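Local coordinates for protein S-adenosyl-L-methionine methyl transferase (Ruegeria pomeroyi DSS-3, PDB 3IHT) that binds S-adenosylmethionine and probably transfers its methyl group to a substrate that is not yet known, at residues T54-R59 against H77-P82; F125-S130 against R148-G153; L132-L137 against E152-L157. One frame throughout, in Å; residues are numbered along the deposited sequence. Where two conformers were deposited one is given.

Interaction 1: residues T54-R59 against H77-P82; sequences TYHHLR and HPDSTP. With SAM (S-adenosylmethionine), chain C.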
loop_
_atom_site.group_PDB
_atom_site.type_symbol
_atom_site.label_atom_id
_atom_site.label_comp_id
_atom_site.label_asym_id
_atom_site.label_seq_id
_atom_site.Cartn_x
_atom_site.Cartn_y
_atom_site.Cartn_z
ATOM N N THR A 54 8.672 -4.367 -2.572
ATOM C CA THR A 54 9.988 -3.728 -2.620
ATOM C C THR A 54 11.012 -4.747 -3.068
ATOM O O THR A 54 11.950 -4.370 -3.749
ATOM C CB THR A 54 10.507 -3.011 -1.316
ATOM O OG1 THR A 54 10.369 -3.869 -0.173
ATOM C CG2 THR A 54 9.777 -1.626 -1.107
ATOM N N TYR A 55 10.852 -6.010 -2.691
ATOM C CA TYR A 55 11.763 -7.045 -3.187
ATOM C C TYR A 55 11.701 -7.113 -4.734
ATOM O O TYR A 55 12.730 -7.158 -5.407
ATOM C CB TYR A 55 11.462 -8.389 -2.560
ATOM C CG TYR A 55 12.313 -9.500 -3.168
ATOM C CD1 TYR A 55 13.712 -9.492 -3.083
ATOM C CD2 TYR A 55 11.698 -10.578 -3.763
ATOM C CE1 TYR A 55 14.501 -10.527 -3.689
ATOM C CE2 TYR A 55 12.444 -11.626 -4.373
ATOM C CZ TYR A 55 13.847 -11.597 -4.312
ATOM O OH TYR A 55 14.555 -12.637 -4.908
ATOM N N HIS A 56 10.509 -7.102 -5.278
ATOM C CA HIS A 56 10.310 -7.119 -6.724
ATOM C C HIS A 56 10.995 -5.923 -7.371
ATOM O O HIS A 56 11.637 -6.051 -8.413
ATOM C CB HIS A 56 8.823 -7.107 -7.049
ATOM C CG HIS A 56 8.505 -7.400 -8.495
ATOM N ND1 HIS A 56 8.346 -6.411 -9.439
ATOM C CD2 HIS A 56 8.329 -8.574 -9.151
ATOM C CE1 HIS A 56 8.069 -6.959 -10.613
ATOM N NE2 HIS A 56 8.062 -8.274 -10.465
ATOM N N HIS A 57 10.859 -4.761 -6.730
ATOM C CA HIS A 57 11.497 -3.530 -7.207
ATOM C C HIS A 57 13.023 -3.658 -7.196
ATOM O O HIS A 57 13.689 -3.294 -8.177
ATOM C CB HIS A 57 11.056 -2.330 -6.349
ATOM C CG HIS A 57 11.255 -1.018 -7.032
ATOM N ND1 HIS A 57 10.399 -0.570 -8.022
ATOM C CD2 HIS A 57 12.231 -0.084 -6.914
ATOM C CE1 HIS A 57 10.821 0.608 -8.448
ATOM N NE2 HIS A 57 11.939 0.917 -7.809
ATOM N N LEU A 58 13.575 -4.189 -6.108
ATOM C CA LEU A 58 15.007 -4.415 -6.006
ATOM C C LEU A 58 15.500 -5.354 -7.107
ATOM O O LEU A 58 16.537 -5.100 -7.722
ATOM C CB LEU A 58 15.401 -4.985 -4.637
ATOM C CG LEU A 58 15.286 -4.023 -3.431
ATOM C CD1 LEU A 58 15.510 -4.807 -2.112
ATOM C CD2 LEU A 58 16.267 -2.878 -3.549
ATOM N N ARG A 59 14.753 -6.426 -7.349
ATOM C CA ARG A 59 15.137 -7.387 -8.387
ATOM C C ARG A 59 15.229 -6.707 -9.755
ATOM O O ARG A 59 16.074 -7.068 -10.565
ATOM C CB ARG A 59 14.163 -8.569 -8.445
ATOM C CG ARG A 59 14.161 -9.475 -7.225
ATOM C CD ARG A 59 13.273 -10.697 -7.465
ATOM N NE ARG A 59 13.592 -11.392 -8.722
ATOM C CZ ARG A 59 14.337 -12.487 -8.819
ATOM N NH1 ARG A 59 14.828 -13.058 -7.735
ATOM N NH2 ARG A 59 14.562 -13.035 -10.011
ATOM N N HIS A 77 3.645 -12.582 -2.892
ATOM C CA HIS A 77 2.995 -12.750 -4.174
ATOM C C HIS A 77 3.969 -13.665 -4.992
ATOM O O HIS A 77 5.196 -13.519 -4.860
ATOM C CB HIS A 77 2.828 -11.404 -4.869
ATOM C CG HIS A 77 1.937 -11.462 -6.060
ATOM N ND1 HIS A 77 2.403 -11.276 -7.345
ATOM C CD2 HIS A 77 0.608 -11.717 -6.171
ATOM C CE1 HIS A 77 1.398 -11.412 -8.193
ATOM N NE2 HIS A 77 0.303 -11.668 -7.506
ATOM N N PRO A 78 3.431 -14.602 -5.770
ATOM C CA PRO A 78 4.334 -15.682 -6.262
ATOM C C PRO A 78 5.523 -15.179 -7.101
ATOM O O PRO A 78 6.616 -15.683 -6.941
ATOM C CB PRO A 78 3.393 -16.568 -7.059
ATOM C CG PRO A 78 2.061 -16.405 -6.311
ATOM C CD PRO A 78 2.016 -14.927 -6.044
ATOM N N ASP A 79 5.305 -14.177 -7.939
ATOM C CA ASP A 79 6.387 -13.573 -8.743
ATOM C C ASP A 79 7.344 -12.682 -7.950
ATOM O O ASP A 79 8.262 -12.087 -8.547
ATOM C CB ASP A 79 5.805 -12.784 -9.904
ATOM C CG ASP A 79 4.982 -11.566 -9.448
ATOM O OD1 ASP A 79 4.960 -11.254 -8.228
ATOM O OD2 ASP A 79 4.321 -10.969 -10.312
ATOM N N SER A 80 7.186 -12.631 -6.624
ATOM C CA SER A 80 8.046 -11.845 -5.763
ATOM C C SER A 80 8.611 -12.698 -4.633
ATOM O O SER A 80 8.780 -12.220 -3.514
ATOM C CB SER A 80 7.251 -10.632 -5.206
ATOM O OG SER A 80 6.594 -9.954 -6.250
ATOM N N THR A 81 8.900 -13.978 -4.925
ATOM C CA THR A 81 9.347 -14.932 -3.949
ATOM C C THR A 81 10.839 -15.175 -4.160
ATOM O O THR A 81 11.227 -15.560 -5.275
ATOM C CB THR A 81 8.547 -16.268 -4.059
ATOM O OG1 THR A 81 7.145 -15.992 -3.981
ATOM C CG2 THR A 81 8.935 -17.278 -2.974
ATOM N N PRO A 82 11.663 -14.993 -3.116
ATOM C CA PRO A 82 13.097 -15.232 -3.266
ATOM C C PRO A 82 13.388 -16.723 -3.427
ATOM O O PRO A 82 12.705 -17.554 -2.799
ATOM C CB PRO A 82 13.704 -14.743 -1.947
ATOM C CG PRO A 82 12.603 -14.870 -0.957
ATOM C CD PRO A 82 11.338 -14.518 -1.756
HETATM N N SAM C . 8.559 -4.198 2.097
HETATM C CA SAM C . 7.491 -5.225 1.848
HETATM C C SAM C . 6.790 -4.988 0.489
HETATM O O SAM C . 5.828 -5.698 0.107
HETATM O OXT SAM C . 7.123 -3.993 -0.199
HETATM C CB SAM C . 6.485 -5.318 3.013
HETATM C CG SAM C . 7.050 -5.926 4.317
HETATM S SD SAM C . 5.783 -6.133 5.647
HETATM C CE SAM C . 5.425 -4.371 5.943
HETATM C "C5'" SAM C . 6.898 -6.568 7.051
HETATM C "C4'" SAM C . 7.535 -7.949 6.985
HETATM O "O4'" SAM C . 8.571 -8.018 7.987
HETATM C "C3'" SAM C . 6.571 -9.107 7.267
HETATM O "O3'" SAM C . 6.592 -10.090 6.230
HETATM C "C2'" SAM C . 7.020 -9.666 8.614
HETATM O "O2'" SAM C . 6.799 -11.068 8.860
HETATM C "C1'" SAM C . 8.497 -9.305 8.599
HETATM N N9 SAM C . 9.087 -9.272 9.964
HETATM C C8 SAM C . 8.720 -8.437 11.003
HETATM N N7 SAM C . 9.507 -8.704 12.076
HETATM C C5 SAM C . 10.364 -9.702 11.747
HETATM C C6 SAM C . 11.376 -10.340 12.465
HETATM N N6 SAM C . 11.630 -10.033 13.759
HETATM N N1 SAM C . 12.110 -11.308 11.804
HETATM C C2 SAM C . 11.866 -11.678 10.498
HETATM N N3 SAM C . 10.841 -11.045 9.792
HETATM C C4 SAM C . 10.121 -10.067 10.412
#
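His56 and Tyr55, successive residues of helix 53-61, both meet the loop 77-82, and the meeting shows how a ligand-bearing helix can be backed without any polar bond between the two pieces. Taken from its start, the loop first organises itself: His77 ND1 donates to Asp79 OD1 at 2.7 Å, the acceptor lying close to the imidazole plane. At Asp79 the same OD1 also takes the hydroxyl of Ser80, the two donors arriving from opposite faces of the carboxylate, while the backbone oxygen of Asp79 sits at the edge of the His56 ring, 3.6 Å from CD2. Ser80 then sets its OG beside CB and CD2 of His56, and that hydroxyl is also bonded to Arg15 of the second subunit. The carbonyl oxygen of Ser80 lies at the edge of the Tyr55 ring, 3.4 Å from Tyr55 CD2; buried here, it has no hydrogen-bonding partner in the model. Thr81 passes its backbone by Tyr55 CE2, and Pro82 ends the walk with its CA 3.4 Å from Tyr55 OH. In Tyr55, CG lies anti to the backbone N (chi1 174°), on the side facing the loop; in the conformer of Arg59 described, the OH accepts from NH1 at 2.9 Å. An alanine in place of this tyrosine would probably open a gap against Pro82 and Ser80 O. Next door, Thr54 N donates to the carboxylate of S-adenosylmethionine, and in the conformer described OG1 accepts from its amino group. The chemistry implies mainly van der Waals backing for a cofactor-binding helix, the polar loop knitted internally and to the neighbouring subunit.

Interaction 2: residues F125-S130 against R148-G153; sequences FARLIS and RMYFEG. With NI (nickel (II) ion), chain D.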
loop_
_atom_site.group_PDB
_atom_site.type_symbol
_atom_site.label_atom_id
_atom_site.label_comp_id
_atom_site.label_asym_id
_atom_site.label_seq_id
_atom_site.Cartn_x
_atom_site.Cartn_y
_atom_site.Cartn_z
ATOM N N PHE A 125 11.102 -1.548 18.144
ATOM C CA PHE A 125 11.798 -2.563 17.361
ATOM C C PHE A 125 12.962 -1.975 16.580
ATOM O O PHE A 125 14.038 -2.546 16.537
ATOM C CB PHE A 125 10.836 -3.258 16.393
ATOM C CG PHE A 125 11.422 -4.490 15.743
ATOM C CD1 PHE A 125 11.742 -5.602 16.492
ATOM C CD2 PHE A 125 11.649 -4.521 14.381
ATOM C CE1 PHE A 125 12.284 -6.743 15.910
ATOM C CE2 PHE A 125 12.185 -5.682 13.776
ATOM C CZ PHE A 125 12.502 -6.779 14.536
ATOM N N ALA A 126 12.763 -0.796 16.024
ATOM C CA ALA A 126 13.821 -0.065 15.349
ATOM C C ALA A 126 15.016 0.162 16.312
ATOM O O ALA A 126 16.186 -0.023 15.937
ATOM C CB ALA A 126 13.290 1.277 14.849
ATOM N N ARG A 127 14.709 0.548 17.554
ATOM C CA ARG A 127 15.736 0.744 18.548
ATOM C C ARG A 127 16.484 -0.566 18.796
ATOM O O ARG A 127 17.724 -0.642 18.751
ATOM C CB ARG A 127 15.099 1.255 19.844
ATOM C CG ARG A 127 16.058 1.528 20.993
ATOM C CD ARG A 127 15.282 1.927 22.266
ATOM N NE ARG A 127 14.503 3.165 22.083
ATOM C CZ ARG A 127 14.936 4.392 22.356
ATOM N NH1 ARG A 127 16.144 4.594 22.905
ATOM N NH2 ARG A 127 14.140 5.439 22.112
ATOM N N LEU A 128 15.721 -1.627 19.042
ATOM C CA LEU A 128 16.334 -2.918 19.333
ATOM C C LEU A 128 17.217 -3.447 18.183
ATOM O O LEU A 128 18.335 -3.978 18.427
ATOM C CB LEU A 128 15.231 -3.921 19.659
ATOM C CG LEU A 128 15.658 -5.329 20.085
ATOM C CD1 LEU A 128 14.525 -5.945 20.918
ATOM C CD2 LEU A 128 16.005 -6.171 18.817
ATOM N N ILE A 129 16.750 -3.316 16.942
ATOM C CA ILE A 129 17.455 -3.952 15.821
ATOM C C ILE A 129 18.615 -3.136 15.271
ATOM O O ILE A 129 19.464 -3.674 14.563
ATOM C CB ILE A 129 16.531 -4.346 14.638
ATOM C CG1 ILE A 129 15.888 -3.130 13.962
ATOM C CG2 ILE A 129 15.497 -5.360 15.111
ATOM C CD1 ILE A 129 15.041 -3.517 12.788
ATOM N N SER A 130 18.673 -1.861 15.601
ATOM C CA SER A 130 19.724 -0.996 15.056
ATOM C C SER A 130 21.158 -1.561 15.301
ATOM O O SER A 130 21.948 -1.670 14.356
ATOM C CB SER A 130 19.549 0.439 15.559
ATOM O OG SER A 130 18.456 1.097 14.938
ATOM N N ARG A 148 12.771 5.497 11.726
ATOM C CA ARG A 148 13.943 6.162 12.267
ATOM C C ARG A 148 14.816 5.199 13.094
ATOM O O ARG A 148 14.287 4.456 13.907
ATOM C CB ARG A 148 13.554 7.327 13.144
ATOM C CG ARG A 148 14.776 8.122 13.594
ATOM C CD ARG A 148 14.426 9.251 14.494
ATOM N NE ARG A 148 13.540 10.190 13.826
ATOM C CZ ARG A 148 13.918 11.239 13.090
ATOM N NH1 ARG A 148 15.199 11.518 12.863
ATOM N NH2 ARG A 148 12.969 12.010 12.548
HETATM N N MSE A 149 16.131 5.208 12.859
HETATM C CA MSE A 149 17.015 4.222 13.440
HETATM C C MSE A 149 17.886 4.843 14.528
HETATM O O MSE A 149 17.899 6.059 14.706
HETATM C CB MSE A 149 17.872 3.581 12.353
HETATM C CG MSE A 149 17.081 2.959 11.245
HETATM SE SE MSE A 149 15.827 1.525 11.808
HETATM C CE MSE A 149 17.105 0.085 11.882
ATOM N N TYR A 150 18.574 3.993 15.279
ATOM C CA TYR A 150 19.357 4.396 16.415
ATOM C C TYR A 150 20.768 3.839 16.326
ATOM O O TYR A 150 21.148 2.947 17.087
ATOM C CB TYR A 150 18.666 3.866 17.675
ATOM C CG TYR A 150 17.282 4.456 17.939
ATOM C CD1 TYR A 150 16.157 3.955 17.321
ATOM C CD2 TYR A 150 17.116 5.497 18.864
ATOM C CE1 TYR A 150 14.899 4.477 17.569
ATOM C CE2 TYR A 150 15.858 6.007 19.133
ATOM C CZ TYR A 150 14.767 5.516 18.488
ATOM O OH TYR A 150 13.516 6.022 18.781
ATOM N N PHE A 151 21.541 4.344 15.370
ATOM C CA PHE A 151 22.873 3.838 15.080
ATOM C C PHE A 151 23.965 4.580 15.859
ATOM O O PHE A 151 23.743 5.693 16.311
ATOM C CB PHE A 151 23.170 3.960 13.584
ATOM C CG PHE A 151 22.320 3.081 12.728
ATOM C CD1 PHE A 151 22.305 1.699 12.941
ATOM C CD2 PHE A 151 21.541 3.605 11.716
ATOM C CE1 PHE A 151 21.518 0.857 12.139
ATOM C CE2 PHE A 151 20.781 2.757 10.903
ATOM C CZ PHE A 151 20.760 1.387 11.136
ATOM N N GLU A 152 25.110 3.931 16.024
ATOM C CA GLU A 152 26.262 4.525 16.735
ATOM C C GLU A 152 27.185 5.313 15.805
ATOM O O GLU A 152 27.681 6.388 16.161
ATOM C CB GLU A 152 27.080 3.404 17.386
ATOM C CG GLU A 152 26.432 2.756 18.574
ATOM C CD GLU A 152 26.427 3.656 19.783
ATOM O OE1 GLU A 152 27.064 4.749 19.757
ATOM O OE2 GLU A 152 25.802 3.265 20.784
ATOM N N GLY A 153 27.431 4.755 14.628
ATOM C CA GLY A 153 28.457 5.225 13.713
ATOM C C GLY A 153 27.951 5.690 12.355
ATOM O O GLY A 153 28.619 6.503 11.699
HETATM NI NI NI D . 25.697 4.220 22.479
HETATM O O HOH W 1 11.409 6.516 21.192
HETATM O O HOH W 2 25.104 6.655 22.602
#
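The Tyr150 ring carries Arg127 over one face: CB lies 4.2 Å from the ring centroid in a CH-pi contact, and farther along the same side chain the guanidinium makes an off-centre cation-pi contact, CZ standing 4.3 Å from that centroid. The two planes are 40° apart, and Tyr150 CE2 lies over one face of the guanidinium, toward its rim. At the guanidinium edge, in plane, lies a water that accepts from Arg127 NH2 and donates to Tyr150 OH, bridging two groups whose direct approach has too poor an angle for a bond; the phenol's stronger partner is Asp123. Ser130 OG sits at the edge of the Tyr150 ring and over a face of Phe151, whose CE1 is 3.4 Å from Ser130 O.

That serine hydroxyl is the polar centre of the contact. Its OG hangs beside the backbone N (chi1 -73°), where it gives its proton to Ala126 O one turn back at 2.7 Å and receives Tyr150 N at 2.9 Å in a nearly straight bond of 169°. Met149, present as selenomethionine, fills the space alongside. Bent at chi2 and chi3, it sets SE 4.0 Å from Ala126 CB and swings CE to 3.5 Å from Ser130 OG; Ala126 CB also rests on Arg148 O.

Phe125, on the same helix, touches S-adenosylmethionine. The chemistry implies a graded interface: aliphatic and selenium packing on the buried side, one backbone amide paid for by a serine in the middle, and an off-centre cation-pi contact with a bridging water on the more exposed side, together holding the loop after strand 141-145 against helix 119-133.

Interaction 3: residues L132-L137 against E152-L157; sequences LIEPHL and EGLEEL. With NI (nickel (II) ion), chain D.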
loop_
_atom_site.group_PDB
_atom_site.type_symbol
_atom_site.label_atom_id
_atom_site.label_comp_id
_atom_site.label_asym_id
_atom_site.label_seq_id
_atom_site.Cartn_x
_atom_site.Cartn_y
_atom_site.Cartn_z
ATOM N N LEU A 132 21.978 -4.534 15.778
ATOM C CA LEU A 132 22.108 -5.808 15.084
ATOM C C LEU A 132 22.381 -5.615 13.595
ATOM O O LEU A 132 23.010 -6.463 12.979
ATOM C CB LEU A 132 20.872 -6.692 15.266
ATOM C CG LEU A 132 20.476 -7.060 16.702
ATOM C CD1 LEU A 132 19.227 -8.000 16.680
ATOM C CD2 LEU A 132 21.623 -7.673 17.453
ATOM N N ILE A 133 21.885 -4.529 13.027
ATOM C CA ILE A 133 22.091 -4.233 11.620
ATOM C C ILE A 133 23.436 -3.562 11.325
ATOM O O ILE A 133 24.093 -3.911 10.325
ATOM C CB ILE A 133 20.976 -3.355 11.072
ATOM C CG1 ILE A 133 19.656 -4.121 11.058
ATOM C CG2 ILE A 133 21.345 -2.734 9.690
ATOM C CD1 ILE A 133 18.383 -3.271 10.831
ATOM N N GLU A 134 23.824 -2.618 12.170
ATOM C CA GLU A 134 25.005 -1.764 11.928
ATOM C C GLU A 134 26.293 -2.518 11.528
ATOM O O GLU A 134 26.930 -2.123 10.538
ATOM C CB GLU A 134 25.268 -0.819 13.113
ATOM C CG GLU A 134 26.346 0.190 12.849
ATOM C CD GLU A 134 26.248 1.431 13.752
ATOM O OE1 GLU A 134 25.437 1.437 14.720
ATOM O OE2 GLU A 134 26.991 2.396 13.488
ATOM N N PRO A 135 26.647 -3.622 12.219
ATOM C CA PRO A 135 27.890 -4.323 11.873
ATOM C C PRO A 135 27.945 -4.981 10.477
ATOM O O PRO A 135 29.029 -5.409 10.055
ATOM C CB PRO A 135 28.032 -5.418 12.965
ATOM C CG PRO A 135 27.045 -5.050 14.023
ATOM C CD PRO A 135 25.961 -4.249 13.371
ATOM N N HIS A 136 26.815 -5.042 9.773
ATOM C CA HIS A 136 26.730 -5.719 8.494
ATOM C C HIS A 136 27.223 -4.899 7.308
ATOM O O HIS A 136 27.521 -5.480 6.259
ATOM C CB HIS A 136 25.319 -6.195 8.229
ATOM C CG HIS A 136 24.902 -7.346 9.096
ATOM N ND1 HIS A 136 24.994 -8.657 8.690
ATOM C CD2 HIS A 136 24.471 -7.375 10.378
ATOM C CE1 HIS A 136 24.594 -9.442 9.671
ATOM N NE2 HIS A 136 24.269 -8.688 10.708
ATOM N N LEU A 137 27.261 -3.574 7.453
ATOM C CA LEU A 137 27.550 -2.684 6.349
ATOM C C LEU A 137 29.059 -2.590 6.031
ATOM O O LEU A 137 29.904 -2.382 6.925
ATOM C CB LEU A 137 27.006 -1.305 6.608
ATOM C CG LEU A 137 25.519 -1.026 6.460
ATOM C CD1 LEU A 137 25.340 0.476 6.615
ATOM C CD2 LEU A 137 24.980 -1.482 5.120
ATOM N N GLU A 152 25.110 3.931 16.024
ATOM C CA GLU A 152 26.262 4.525 16.735
ATOM C C GLU A 152 27.185 5.313 15.805
ATOM O O GLU A 152 27.681 6.388 16.161
ATOM C CB GLU A 152 27.080 3.404 17.386
ATOM C CG GLU A 152 26.432 2.756 18.574
ATOM C CD GLU A 152 26.427 3.656 19.783
ATOM O OE1 GLU A 152 27.064 4.749 19.757
ATOM O OE2 GLU A 152 25.802 3.265 20.784
ATOM N N GLY A 153 27.431 4.755 14.628
ATOM C CA GLY A 153 28.457 5.225 13.713
ATOM C C GLY A 153 27.951 5.690 12.355
ATOM O O GLY A 153 28.619 6.503 11.699
ATOM N N LEU A 154 26.782 5.217 11.921
ATOM C CA LEU A 154 26.263 5.552 10.588
ATOM C C LEU A 154 25.703 6.979 10.559
ATOM O O LEU A 154 25.031 7.413 11.497
ATOM C CB LEU A 154 25.207 4.557 10.151
ATOM C CG LEU A 154 25.545 3.063 10.234
ATOM C CD1 LEU A 154 24.385 2.247 9.711
ATOM C CD2 LEU A 154 26.853 2.684 9.526
ATOM N N GLU A 155 26.026 7.705 9.505
ATOM C CA GLU A 155 25.633 9.098 9.313
ATOM C C GLU A 155 24.327 9.148 8.530
ATOM O O GLU A 155 24.166 8.420 7.549
ATOM C CB GLU A 155 26.750 9.855 8.550
ATOM C CG GLU A 155 27.063 9.330 7.126
ATOM C CD GLU A 155 28.188 10.066 6.369
ATOM O OE1 GLU A 155 28.265 11.315 6.462
ATOM O OE2 GLU A 155 28.966 9.388 5.644
ATOM N N GLU A 156 23.386 9.993 8.956
ATOM C CA GLU A 156 22.158 10.150 8.221
ATOM C C GLU A 156 22.446 11.041 7.003
ATOM O O GLU A 156 23.093 12.090 7.127
ATOM C CB GLU A 156 21.017 10.763 9.079
ATOM C CG GLU A 156 19.690 10.711 8.363
ATOM C CD GLU A 156 18.478 11.224 9.125
ATOM O OE1 GLU A 156 18.602 11.615 10.290
ATOM O OE2 GLU A 156 17.369 11.234 8.513
ATOM N N LEU A 157 21.916 10.649 5.856
ATOM C CA LEU A 157 22.021 11.391 4.619
ATOM C C LEU A 157 20.726 12.127 4.298
ATOM O O LEU A 157 19.618 11.666 4.643
ATOM C CB LEU A 157 22.353 10.453 3.457
ATOM C CG LEU A 157 23.636 9.634 3.573
ATOM C CD1 LEU A 157 23.827 8.885 2.213
ATOM C CD2 LEU A 157 24.808 10.529 3.903
HETATM NI NI NI D . 25.697 4.220 22.479
HETATM O O HOH W 2 25.104 6.655 22.602
#
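Glu134 spends both carboxylate oxygens on the backbone of residues 152-154, a compact case of one acidic side chain satisfying successive amides. OE1 takes Glu152 N at 2.8 Å, almost straight at 171°. OE2 takes Gly153 N at 2.7 Å, more bent at 142°, and also a weak bond from Leu154 N at 3.2 Å. The two stronger bonds use the syn lone pairs, so the amides of Glu152 and Gly153 meet the carboxylate side by side, one on each oxygen, which would restrict its rotation. The side chain reaches them because CG is anti to the backbone N (chi1 -173°) and the chain stays extended beyond it. At Gly153, a side chain would start tightly against OE2.

Glu152 contributes its amide here, while its own carboxylate is engaged separately: OE2 binds the nickel ion at 1.9 Å, and a water is a further ligand. The Glu152 side chain bends at chi2, and the two glutamate side chains cross at about a right angle. The three amides probably stabilise the negative charge of Glu134, and the metal that of Glu152.

Beside the amide bonds the contact turns apolar. The Leu154 and Glu134 side chains run antiparallel alongside each other, Leu154 CG 3.6 Å from Glu134 OE2, and Leu154 CD1 meets Leu137 CD1 at 3.7 Å; Leu137 packs also on Val110, and Leu154 on Tyr171.

Glu134 lies in the 3-10 segment 134-136, at the C-terminal end of the helical region 119-133. The sheet, with parallel strands followed by antiparallel 169-172 and 155-157, has the order of a Rossmann-like methyltransferase, and the contact joins the end of that helix to its antiparallel end, away from the cofactor site.

From the N terminus, interaction 1 comes first: helix 53-61, having followed strand 44-47, is met by the loop after strand 67-71, closing a loop that contains that strand. It is finished before the others begin. Interactions 2 and 3 both start on or just beyond helix 119-133 and return to the connection before strand 155-157, sharing Glu152 and Gly153. Their segments follow the same order along the chain on both sides, so the two closures cross rather than nest. Their centres lie 8 Å apart, and Ile133 packs on Met149 between them. The centres of interactions 1 and 2 are 26 Å apart, on opposite sides of the chain's centre.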